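Local coordinates for methyltransferase domain-containing protein (Serratia marcescens, PDB 7CLU), which catalyses an O-methyl transfer in the prodigiosin biosynthetic pathway, probably with S-adenosyl-L-methionine as the methyl donor, at residues A171-G176 and L232-Y237; L195-L200 and E218-V223. All coordinates share one frame; numbering follows the deposited sequence.

In the fold
Contact 1 sets a strand of the mixed methyltransferase sheet against a loop, and contact 2 pairs two strands of that sheet; their centres are about 8 Å apart, with contact 2 nested in the chain loop that contact 1 closes. They meet where strands 171-175 and 194-199 run parallel: probable hydrogen bonds join Asp-174 N to Ala-196 O (2.9 Å) and Gly-176 N to Cys-198 O (2.8 Å). Tyr-237 of contact 1 reaches contact 2, its OH lying 3.3 Å from Ala-196 CB. At the carboxyl ends of the strands both approach the cofactor site. Glu-199 of contact 2 binds S-adenosyl-L-homocysteine, as does Val-227, whose side chain is about 3 Å from that of Ile-175 at the nearest atoms.

Contact 1. Residues A171-G176 and L232-Y237; sequences AFLDIG and LPIGGY
Leu-173 and Tyr-237 form the dense part of this contact, their side chains crossing at about a right angle. The leucine CD1 sits over one face of the tyrosine ring in a CH-pi contact, 3.9 Å from the ring centroid and 20° off the ring normal. Tyr-237 CG lies anti to the carbonyl carbon (chi1 -65°), which sets it beside the backbone N and within 3.7 Å of Leu-173 CB. Ala-171 adds to the tight zone: its CB is 3.5 Å from Tyr-237 CD1 and equally close to Gly-236 O. Strand 171-175 is the first strand of the Rossmann-like sheet of S-adenosylmethionine-dependent methyltransferases, and residues 232-237 belong to the loop that leads into its partner, strand 239-243. Alternate residues of the strand, Ala-171, Leu-173 and Ile-175, face this loop, while Phe-172 is directed away from it and its side chain touches Leu-182 and Ile-186 of helix 181-189. Further along, the packing slackens. Leu-173 CD2 touches Ile-234 CG2 at 4.0 Å, and Ile-175 CD1 comes only to 4.4 Å from Leu-232 CD2, with Ile-234 CD1 at the same separation. This looser end is still buried, since helix 251-264 packs on Ile-175, Leu-232 and Ile-234. The solvent side belongs to Pro-233, centre of an inverse gamma turn, and to Gly-235 and Gly-236, the middle of a type I turn from Ile-234 to Tyr-237.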
ATOM      1  N   ALA A 171      13.932  25.667 -33.122  1.00 28.88           N
ATOM      2  CA  ALA A 171      12.858  26.150 -32.265  1.00 30.08           C
ATOM      3  C   ALA A 171      12.169  24.937 -31.670  1.00 28.91           C
ATOM      4  O   ALA A 171      11.678  24.073 -32.406  1.00 30.74           O
ATOM      5  CB  ALA A 171      11.868  27.008 -33.052  1.00 32.00           C
ATOM      6  N   PHE A 172      12.151  24.878 -30.347  1.00 29.89           N
ATOM      7  CA  PHE A 172      11.591  23.768 -29.605  1.00 22.62           C
ATOM      8  C   PHE A 172      10.373  24.249 -28.828  1.00 26.82           C
ATOM      9  O   PHE A 172      10.395  25.329 -28.225  1.00 27.48           O
ATOM     10  CB  PHE A 172      12.633  23.192 -28.659  1.00 26.10           C
ATOM     11  CG  PHE A 172      12.064  22.351 -27.563  1.00 25.42           C
ATOM     12  CD1 PHE A 172      11.876  20.996 -27.747  1.00 30.25           C
ATOM     13  CD2 PHE A 172      11.745  22.908 -26.337  1.00 28.30           C
ATOM     14  CE1 PHE A 172      11.379  20.204 -26.719  1.00 31.35           C
ATOM     15  CE2 PHE A 172      11.238  22.123 -25.310  1.00 27.82           C
ATOM     16  CZ  PHE A 172      11.062  20.771 -25.502  1.00 25.80           C
ATOM     17  N   LEU A 173       9.316  23.445 -28.849  1.00 26.14           N
ATOM     18  CA  LEU A 173       8.095  23.757 -28.123  1.00 25.83           C
ATOM     19  C   LEU A 173       7.670  22.556 -27.294  1.00 24.52           C
ATOM     20  O   LEU A 173       7.637  21.427 -27.791  1.00 26.50           O
ATOM     21  CB  LEU A 173       6.974  24.171 -29.080  1.00 26.97           C
ATOM     22  CG  LEU A 173       5.683  24.606 -28.371  1.00 27.21           C
ATOM     23  CD1 LEU A 173       5.059  25.811 -29.059  1.00 31.61           C
ATOM     24  CD2 LEU A 173       4.710  23.458 -28.380  1.00 27.09           C
ATOM     25  N   ASP A 174       7.334  22.808 -26.036  1.00 28.63           N
ATOM     26  CA  ASP A 174       6.940  21.778 -25.083  1.00 28.65           C
ATOM     27  C   ASP A 174       5.438  21.897 -24.849  1.00 25.99           C
ATOM     28  O   ASP A 174       4.954  22.941 -24.386  1.00 26.65           O
ATOM     29  CB  ASP A 174       7.705  21.944 -23.768  1.00 27.17           C
ATOM     30  CG  ASP A 174       7.674  20.696 -22.888  1.00 32.87           C
ATOM     31  OD1 ASP A 174       7.458  19.573 -23.395  1.00 30.31           O
ATOM     32  OD2 ASP A 174       7.882  20.847 -21.662  1.00 36.14           O
ATOM     33  N   ILE A 175       4.705  20.836 -25.137  1.00 30.07           N
ATOM     34  CA  ILE A 175       3.253  20.884 -25.029  1.00 29.46           C
ATOM     35  C   ILE A 175       2.837  20.493 -23.618  1.00 28.55           C
ATOM     36  O   ILE A 175       3.082  19.363 -23.174  1.00 27.17           O
ATOM     37  CB  ILE A 175       2.572  19.984 -26.064  1.00 29.18           C
ATOM     38  CG1 ILE A 175       2.874  20.485 -27.480  1.00 31.19           C
ATOM     39  CG2 ILE A 175       1.091  19.977 -25.784  1.00 31.35           C
ATOM     40  CD1 ILE A 175       2.013  19.871 -28.564  1.00 31.02           C
ATOM     41  N   GLY A 176       2.193  21.426 -22.923  1.00 28.12           N
ATOM     42  CA  GLY A 176       1.573  21.099 -21.655  1.00 36.97           C
ATOM     43  C   GLY A 176       2.561  20.924 -20.528  1.00 38.69           C
ATOM     44  O   GLY A 176       2.288  20.164 -19.592  1.00 41.55           O
ATOM     45  N   LEU A 232      -3.553  24.231 -32.177  1.00 29.24           N
ATOM     46  CA  LEU A 232      -2.138  24.163 -31.812  1.00 34.17           C
ATOM     47  C   LEU A 232      -1.337  25.114 -32.688  1.00 30.24           C
ATOM     48  O   LEU A 232      -0.943  24.745 -33.810  1.00 32.56           O
ATOM     49  CB  LEU A 232      -1.615  22.738 -31.947  1.00 29.20           C
ATOM     50  CG  LEU A 232      -2.263  21.749 -30.982  1.00 29.84           C
ATOM     51  CD1 LEU A 232      -2.015  20.314 -31.413  1.00 29.31           C
ATOM     52  CD2 LEU A 232      -1.765  22.001 -29.553  1.00 26.11           C
ATOM     53  N   PRO A 233      -1.075  26.332 -32.229  1.00 31.00           N
ATOM     54  CA  PRO A 233      -0.245  27.259 -33.018  1.00 31.51           C
ATOM     55  C   PRO A 233       1.230  26.910 -32.870  1.00 34.28           C
ATOM     56  O   PRO A 233       2.022  27.623 -32.255  1.00 36.40           O
ATOM     57  CB  PRO A 233      -0.594  28.617 -32.405  1.00 32.39           C
ATOM     58  CG  PRO A 233      -0.835  28.312 -30.983  1.00 34.56           C
ATOM     59  CD  PRO A 233      -1.482  26.923 -30.942  1.00 34.23           C
ATOM     60  N   ILE A 234       1.601  25.764 -33.425  1.00 31.82           N
ATOM     61  CA  ILE A 234       2.913  25.179 -33.198  1.00 34.91           C
ATOM     62  C   ILE A 234       3.689  25.020 -34.505  1.00 34.61           C
ATOM     63  O   ILE A 234       4.685  24.309 -34.549  1.00 36.19           O
ATOM     64  CB  ILE A 234       2.785  23.840 -32.446  1.00 34.96           C
ATOM     65  CG1 ILE A 234       2.194  22.756 -33.347  1.00 31.72           C
ATOM     66  CG2 ILE A 234       1.895  24.010 -31.218  1.00 27.13           C
ATOM     67  CD1 ILE A 234       1.983  21.409 -32.644  1.00 29.88           C
ATOM     68  N   GLY A 235       3.255  25.709 -35.565  1.00 33.23           N
ATOM     69  CA  GLY A 235       3.850  25.540 -36.887  1.00 31.81           C
ATOM     70  C   GLY A 235       5.269  26.065 -37.025  1.00 35.72           C
ATOM     71  O   GLY A 235       6.012  25.600 -37.900  1.00 34.03           O
ATOM     72  N   GLY A 236       5.670  27.010 -36.189  1.00 31.47           N
ATOM     73  CA  GLY A 236       7.021  27.521 -36.309  1.00 35.27           C
ATOM     74  C   GLY A 236       8.051  26.771 -35.485  1.00 33.27           C
ATOM     75  O   GLY A 236       9.105  27.328 -35.184  1.00 34.78           O
ATOM     76  N   TYR A 237       7.779  25.526 -35.092  1.00 32.61           N
ATOM     77  CA  TYR A 237       8.668  24.805 -34.182  1.00 31.65           C
ATOM     78  C   TYR A 237       9.039  23.468 -34.795  1.00 27.06           C
ATOM     79  O   TYR A 237       8.181  22.593 -34.948  1.00 28.20           O
ATOM     80  CB  TYR A 237       8.022  24.634 -32.803  1.00 31.01           C
ATOM     81  CG  TYR A 237       7.836  25.974 -32.142  1.00 32.63           C
ATOM     82  CD1 TYR A 237       8.859  26.551 -31.405  1.00 30.33           C
ATOM     83  CD2 TYR A 237       6.668  26.702 -32.325  1.00 34.02           C
ATOM     84  CE1 TYR A 237       8.712  27.800 -30.837  1.00 31.70           C
ATOM     85  CE2 TYR A 237       6.513  27.959 -31.755  1.00 33.06           C
ATOM     86  CZ  TYR A 237       7.541  28.500 -31.014  1.00 31.71           C
ATOM     87  OH  TYR A 237       7.399  29.744 -30.438  1.00 35.23           O
TER

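Contact 2. Residues L195-L200 and E218-V223; sequences LAICEL and ERIDVV
Leu-195 O accepts from Asp-221 N at 3.0 Å, the first of four backbone hydrogen bonds between two parallel strands. Asp-221 O then takes Ile-197 N at 2.7 Å, Ile-197 O takes Val-223 N at 2.8 Å, and Val-223 O takes Glu-199 N at 2.9 Å. That last bond holds the backbone of a residue that binds S-adenosyl-L-homocysteine, at the carboxyl end of strand 194-199. Asp-221, Ile-197 and Val-223 thus use both N and O across the pairing. One water accepts from Leu-195 N and donates to Arg-219 O; a second donates to Asp-221 OD2, its bond to Leu-195 O being too short to trust in detail. Arg-219 CG is anti to the backbone N (chi1 -176°) and the chain bends at chi2 (75°); Leu-195 CD1 lies over one guanidinium face, 3.6 Å from NH1, while NH2 donates to Ile-193 O. Ile-197 CD1 rests on Ile-220 CG2, and Cys-198 CB on Val-223 CG2. Helix 201-214 connects the strands in a beta-alpha-beta unit; it and helix 181-189 pack on Ile-197 and Ile-220, Ala-196 and Cys-198 touch Leu-173 of strand 171-175, and strand 221-224 borders the sheet within this chain.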
ATOM      1  N   LEU A 195      12.527  28.825 -27.976  1.00 26.55           N
ATOM      2  CA  LEU A 195      11.888  27.996 -26.965  1.00 24.41           C
ATOM      3  C   LEU A 195      10.493  28.506 -26.642  1.00 27.73           C
ATOM      4  O   LEU A 195      10.270  29.714 -26.517  1.00 26.14           O
ATOM      5  CB  LEU A 195      12.719  27.950 -25.674  1.00 26.75           C
ATOM      6  CG  LEU A 195      14.084  27.261 -25.732  1.00 24.54           C
ATOM      7  CD1 LEU A 195      14.818  27.473 -24.409  1.00 27.82           C
ATOM      8  CD2 LEU A 195      13.911  25.775 -26.012  1.00 23.68           C
ATOM      9  N   ALA A 196       9.577  27.567 -26.439  1.00 24.99           N
ATOM     10  CA  ALA A 196       8.186  27.912 -26.197  1.00 28.96           C
ATOM     11  C   ALA A 196       7.514  26.791 -25.421  1.00 24.11           C
ATOM     12  O   ALA A 196       7.924  25.631 -25.481  1.00 25.19           O
ATOM     13  CB  ALA A 196       7.428  28.171 -27.505  1.00 25.05           C
ATOM     14  N   ILE A 197       6.465  27.151 -24.699  1.00 28.02           N
ATOM     15  CA  ILE A 197       5.578  26.177 -24.093  1.00 26.69           C
ATOM     16  C   ILE A 197       4.162  26.477 -24.563  1.00 25.54           C
ATOM     17  O   ILE A 197       3.753  27.641 -24.586  1.00 28.66           O
ATOM     18  CB  ILE A 197       5.665  26.218 -22.561  1.00 27.61           C
ATOM     19  CG1 ILE A 197       7.091  25.868 -22.102  1.00 29.06           C
ATOM     20  CG2 ILE A 197       4.625  25.284 -21.960  1.00 30.92           C
ATOM     21  CD1 ILE A 197       7.388  26.314 -20.708  1.00 29.07           C
ATOM     22  N   CYS A 198       3.421  25.438 -24.925  1.00 27.40           N
ATOM     23  CA  CYS A 198       2.003  25.561 -25.270  1.00 27.45           C
ATOM     24  C   CYS A 198       1.147  25.133 -24.080  1.00 25.59           C
ATOM     25  O   CYS A 198       1.256  23.992 -23.624  1.00 30.24           O
ATOM     26  CB  CYS A 198       1.664  24.716 -26.491  1.00 27.53           C
ATOM     27  SG  CYS A 198      -0.052  24.944 -27.023  0.93 30.86           S
ATOM     28  N   GLU A 199       0.314  26.052 -23.570  1.00 27.57           N
ATOM     29  CA  GLU A 199      -0.542  25.779 -22.418  1.00 29.75           C
ATOM     30  C   GLU A 199      -1.992  26.073 -22.770  1.00 32.13           C
ATOM     31  O   GLU A 199      -2.271  26.909 -23.632  1.00 31.21           O
ATOM     32  CB  GLU A 199      -0.172  26.627 -21.193  1.00 36.20           C
ATOM     33  CG  GLU A 199       1.098  26.196 -20.481  1.00 39.56           C
ATOM     34  CD  GLU A 199       1.055  24.749 -20.042  1.00 39.97           C
ATOM     35  OE1 GLU A 199       0.094  24.372 -19.336  1.00 46.39           O
ATOM     36  OE2 GLU A 199       1.978  23.993 -20.409  1.00 40.98           O
ATOM     37  N   LEU A 200      -2.904  25.390 -22.081  1.00 32.41           N
ATOM     38  CA  LEU A 200      -4.313  25.745 -22.147  1.00 39.28           C
ATOM     39  C   LEU A 200      -4.483  27.218 -21.790  1.00 38.64           C
ATOM     40  O   LEU A 200      -3.776  27.722 -20.910  1.00 34.67           O
ATOM     41  CB  LEU A 200      -5.138  24.886 -21.181  1.00 35.78           C
ATOM     42  CG  LEU A 200      -5.401  23.421 -21.518  1.00 33.24           C
ATOM     43  CD1 LEU A 200      -6.215  22.782 -20.396  1.00 36.87           C
ATOM     44  CD2 LEU A 200      -6.115  23.285 -22.851  1.00 33.51           C
ATOM     45  N   GLU A 218      11.491  36.227 -21.076  1.00 31.29           N
ATOM     46  CA  GLU A 218      11.819  36.586 -22.450  1.00 34.18           C
ATOM     47  C   GLU A 218      12.456  35.440 -23.215  1.00 34.17           C
ATOM     48  O   GLU A 218      12.376  35.409 -24.448  1.00 36.16           O
ATOM     49  CB  GLU A 218      12.751  37.793 -22.480  1.00 39.47           C
ATOM     50  CG  GLU A 218      12.115  39.058 -21.955  1.00 40.61           C
ATOM     51  CD  GLU A 218      12.932  40.285 -22.294  1.00 51.44           C
ATOM     52  OE1 GLU A 218      12.349  41.392 -22.307  1.00 59.83           O
ATOM     53  OE2 GLU A 218      14.155  40.143 -22.548  1.00 53.52           O
ATOM     54  N   ARG A 219      13.071  34.495 -22.511  1.00 25.62           N
ATOM     55  CA  ARG A 219      13.757  33.384 -23.156  1.00 28.90           C
ATOM     56  C   ARG A 219      12.791  32.313 -23.662  1.00 30.80           C
ATOM     57  O   ARG A 219      13.082  31.639 -24.660  1.00 29.93           O
ATOM     58  CB  ARG A 219      14.757  32.770 -22.168  1.00 27.88           C
ATOM     59  CG  ARG A 219      15.622  31.665 -22.740  1.00 29.71           C
ATOM     60  CD  ARG A 219      16.708  32.214 -23.660  1.00 31.07           C
ATOM     61  NE  ARG A 219      17.477  31.135 -24.277  1.00 32.59           N
ATOM     62  CZ  ARG A 219      17.048  30.413 -25.308  1.00 31.62           C
ATOM     63  NH1 ARG A 219      15.853  30.656 -25.842  1.00 29.31           N
ATOM     64  NH2 ARG A 219      17.809  29.442 -25.807  1.00 28.36           N
ATOM     65  N   ILE A 220      11.656  32.134 -22.986  1.00 27.98           N
ATOM     66  CA  ILE A 220      10.726  31.038 -23.253  1.00 26.63           C
ATOM     67  C   ILE A 220       9.328  31.625 -23.430  1.00 28.21           C
ATOM     68  O   ILE A 220       8.764  32.193 -22.487  1.00 27.56           O
ATOM     69  CB  ILE A 220      10.740  29.995 -22.119  1.00 29.46           C
ATOM     70  CG1 ILE A 220      12.158  29.428 -21.921  1.00 26.37           C
ATOM     71  CG2 ILE A 220       9.734  28.873 -22.384  1.00 25.79           C
ATOM     72  CD1 ILE A 220      12.280  28.601 -20.651  1.00 28.25           C
ATOM     73  N   ASP A 221       8.774  31.500 -24.632  1.00 25.57           N
ATOM     74  CA  ASP A 221       7.431  32.012 -24.875  1.00 27.37           C
ATOM     75  C   ASP A 221       6.374  31.030 -24.386  1.00 29.96           C
ATOM     76  O   ASP A 221       6.565  29.810 -24.399  1.00 26.30           O
ATOM     77  CB  ASP A 221       7.208  32.284 -26.362  1.00 28.59           C
ATOM     78  CG  ASP A 221       8.073  33.412 -26.889  1.00 36.41           C
ATOM     79  OD1 ASP A 221       8.247  34.424 -26.178  1.00 36.34           O
ATOM     80  OD2 ASP A 221       8.579  33.283 -28.023  1.00 44.84           O
ATOM     81  N   VAL A 222       5.242  31.576 -23.959  1.00 31.34           N
ATOM     82  CA  VAL A 222       4.061  30.786 -23.644  1.00 32.65           C
ATOM     83  C   VAL A 222       3.029  31.091 -24.713  1.00 33.30           C
ATOM     84  O   VAL A 222       2.627  32.248 -24.880  1.00 31.92           O
ATOM     85  CB  VAL A 222       3.516  31.092 -22.243  1.00 32.24           C
ATOM     86  CG1 VAL A 222       2.409  30.109 -21.882  1.00 36.07           C
ATOM     87  CG2 VAL A 222       4.641  31.021 -21.227  1.00 36.27           C
ATOM     88  N   VAL A 223       2.635  30.069 -25.460  1.00 29.53           N
ATOM     89  CA  VAL A 223       1.553  30.203 -26.419  1.00 27.49           C
ATOM     90  C   VAL A 223       0.368  29.385 -25.933  1.00 31.42           C
ATOM     91  O   VAL A 223       0.500  28.443 -25.148  1.00 28.64           O
ATOM     92  CB  VAL A 223       1.966  29.769 -27.829  1.00 30.57           C
ATOM     93  CG1 VAL A 223       3.132  30.641 -28.326  1.00 34.79           C
ATOM     94  CG2 VAL A 223       2.295  28.290 -27.845  1.00 27.71           C
TER
HETATM   95  O   HOH W   1      13.150  31.555 -27.377  1.00 30.78           O
HETATM   96  O   HOH W   2       9.917  30.947 -28.638  1.00 38.57           O